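Local coordinates for uncharacterized protein (Legionella pneumophila subsp. pneumophila, PDB 4WRP) that is of unknown function but is probably an effector protein, seen here as its alpha-helical C-terminal domain, at residues T43-Y48 / K73-I78. Sequence-based numbering, arbitrary orientation.
Sequences TVLDDY and KVVDDI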
loop_
_atom_site.group_PDB
_atom_site.type_symbol
_atom_site.label_atom_id
_atom_site.label_comp_id
_atom_site.label_asym_id
_atom_site.label_seq_id
_atom_site.Cartn_x
_atom_site.Cartn_y
_atom_site.Cartn_z
ATOM N N THR A 43 -7.340 -8.423 7.244
ATOM C CA THR A 43 -7.666 -7.765 8.509
ATOM C C THR A 43 -6.785 -6.565 8.824
ATOM O O THR A 43 -7.280 -5.485 9.157
ATOM C CB THR A 43 -7.648 -8.780 9.663
ATOM O OG1 THR A 43 -8.601 -9.784 9.330
ATOM C CG2 THR A 43 -8.088 -8.127 10.933
ATOM N N VAL A 44 -5.481 -6.762 8.680
ATOM C CA VAL A 44 -4.530 -5.722 8.954
ATOM C C VAL A 44 -4.655 -4.560 7.962
ATOM O O VAL A 44 -4.553 -3.388 8.341
ATOM C CB VAL A 44 -3.115 -6.324 8.932
ATOM C CG1 VAL A 44 -2.052 -5.253 8.897
ATOM C CG2 VAL A 44 -2.977 -7.244 10.151
ATOM N N LEU A 45 -4.819 -4.872 6.691
ATOM C CA LEU A 45 -5.026 -3.809 5.688
ATOM C C LEU A 45 -6.319 -3.064 5.945
ATOM O O LEU A 45 -6.374 -1.848 5.823
ATOM C CB LEU A 45 -5.035 -4.399 4.269
ATOM C CG LEU A 45 -3.800 -5.123 3.793
ATOM C CD1 LEU A 45 -4.131 -5.617 2.367
ATOM C CD2 LEU A 45 -2.581 -4.239 3.798
ATOM N N ASP A 46 -7.372 -3.779 6.296
ATOM C CA ASP A 46 -8.638 -3.079 6.559
ATOM C C ASP A 46 -8.482 -2.124 7.740
ATOM O O ASP A 46 -8.904 -1.003 7.680
ATOM C CB ASP A 46 -9.746 -4.094 6.796
ATOM C CG ASP A 46 -11.152 -3.455 6.745
ATOM O OD1 ASP A 46 -11.430 -2.516 5.958
ATOM O OD2 ASP A 46 -11.993 -3.920 7.508
ATOM N N ASP A 47 -7.816 -2.577 8.800
ATOM C CA ASP A 47 -7.559 -1.737 9.960
ATOM C C ASP A 47 -6.792 -0.485 9.533
ATOM O O ASP A 47 -7.126 0.631 9.949
ATOM C CB ASP A 47 -6.838 -2.532 11.064
ATOM C CG ASP A 47 -6.530 -1.688 12.276
ATOM O OD1 ASP A 47 -7.498 -1.074 12.788
ATOM O OD2 ASP A 47 -5.326 -1.629 12.691
ATOM N N TYR A 48 -5.834 -0.644 8.631
ATOM C CA TYR A 48 -5.083 0.498 8.086
ATOM C C TYR A 48 -5.974 1.536 7.419
ATOM O O TYR A 48 -5.756 2.713 7.587
ATOM C CB TYR A 48 -4.022 0.029 7.100
ATOM C CG TYR A 48 -3.249 1.088 6.376
ATOM C CD1 TYR A 48 -2.347 1.914 7.042
ATOM C CD2 TYR A 48 -3.415 1.265 5.012
ATOM C CE1 TYR A 48 -1.606 2.866 6.381
ATOM C CE2 TYR A 48 -2.712 2.242 4.332
ATOM C CZ TYR A 48 -1.788 3.022 5.016
ATOM O OH TYR A 48 -1.089 3.979 4.323
ATOM N N LYS A 73 -6.254 5.061 0.049
ATOM C CA LYS A 73 -7.105 4.790 -1.127
ATOM C C LYS A 73 -6.614 3.553 -1.922
ATOM O O LYS A 73 -7.402 2.693 -2.264
ATOM C CB LYS A 73 -7.156 5.999 -2.025
ATOM C CG LYS A 73 -8.377 6.129 -2.927
ATOM C CD LYS A 73 -8.383 5.233 -4.168
ATOM C CE LYS A 73 -7.294 5.567 -5.188
ATOM N NZ LYS A 73 -7.323 4.658 -6.382
ATOM N N VAL A 74 -5.319 3.464 -2.215
ATOM C CA VAL A 74 -4.803 2.298 -2.940
ATOM C C VAL A 74 -5.008 1.002 -2.142
ATOM O O VAL A 74 -5.469 -0.004 -2.697
ATOM C CB VAL A 74 -3.320 2.517 -3.331
ATOM C CG1 VAL A 74 -2.757 1.297 -4.056
ATOM C CG2 VAL A 74 -3.242 3.768 -4.233
ATOM N N VAL A 75 -4.689 1.013 -0.840
ATOM C CA VAL A 75 -4.826 -0.192 -0.004
ATOM C C VAL A 75 -6.307 -0.578 0.089
ATOM O O VAL A 75 -6.674 -1.716 0.004
ATOM C CB VAL A 75 -4.162 0.008 1.341
ATOM C CG1 VAL A 75 -4.451 -1.135 2.279
ATOM C CG2 VAL A 75 -2.643 0.112 1.142
ATOM N N ASP A 76 -7.179 0.399 0.145
ATOM C CA ASP A 76 -8.615 0.106 0.109
ATOM C C ASP A 76 -9.049 -0.602 -1.194
ATOM O O ASP A 76 -9.863 -1.536 -1.161
ATOM C CB ASP A 76 -9.367 1.397 0.327
ATOM C CG ASP A 76 -10.800 1.155 0.631
ATOM O OD1 ASP A 76 -11.092 0.727 1.778
ATOM O OD2 ASP A 76 -11.603 1.323 -0.319
ATOM N N ASP A 77 -8.481 -0.194 -2.330
ATOM C CA ASP A 77 -8.714 -0.914 -3.591
ATOM C C ASP A 77 -8.147 -2.336 -3.506
ATOM O O ASP A 77 -8.717 -3.286 -4.033
ATOM C CB ASP A 77 -8.024 -0.231 -4.764
ATOM C CG ASP A 77 -8.644 1.112 -5.139
ATOM O OD1 ASP A 77 -9.784 1.418 -4.712
ATOM O OD2 ASP A 77 -7.939 1.873 -5.859
ATOM N N ILE A 78 -7.004 -2.509 -2.853
ATOM C CA ILE A 78 -6.474 -3.885 -2.738
ATOM C C ILE A 78 -7.412 -4.764 -1.863
ATOM O O ILE A 78 -7.683 -5.938 -2.155
ATOM C CB ILE A 78 -5.008 -3.851 -2.255
ATOM C CG1 ILE A 78 -4.140 -3.167 -3.310
ATOM C CG2 ILE A 78 -4.510 -5.234 -1.930
ATOM C CD1 ILE A 78 -2.710 -2.877 -2.857
HETATM O O HOH W 1 -10.699 -1.423 3.214
#
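Two roughly antiparallel helices, 34-49 and 68-83, pack at the heart of this small helical domain of the DUF5617 family, and Leu45, Tyr48, Val75 and Ile78 meet between them. The axes of 43-48 and 73-78 come within 9.3 Å, their directions 144° apart. Val75 fits between Leu45 and Tyr48: its CG1 lies 3.9 Å from Leu45 CB and 3.8 Å from Tyr48 CD2, and its CG2 touches Tyr48 CE2, also at 3.8 Å. The two methyls line the CD2-CE2 edge, CG1 near the ring plane. With CG anti to the backbone N (chi1 175°), the Tyr48 ring extends past Val75; its hydroxyl is hydrogen-bonded to Tyr9 OH and His71 ND1, and Trp13 packs edge-to-face with it. Three residues on from Val75, Ile78 offers CG2 to Leu45 CD1 at 4.3 Å, while Phe17 and Leu97 bring helices 6-21 and 90-98 against Leu45. No direct hydrogen bond joins the two segments. At the margin, Asp46 OD1 and Asp76 OD1 are 5.3 Å apart, a repulsion probably eased by Lys50, salt-bridged to Asp46, and by the water between them, which donates to Asp46 OD1 at 3.0 Å and Asp76 OD1 at 2.6 Å.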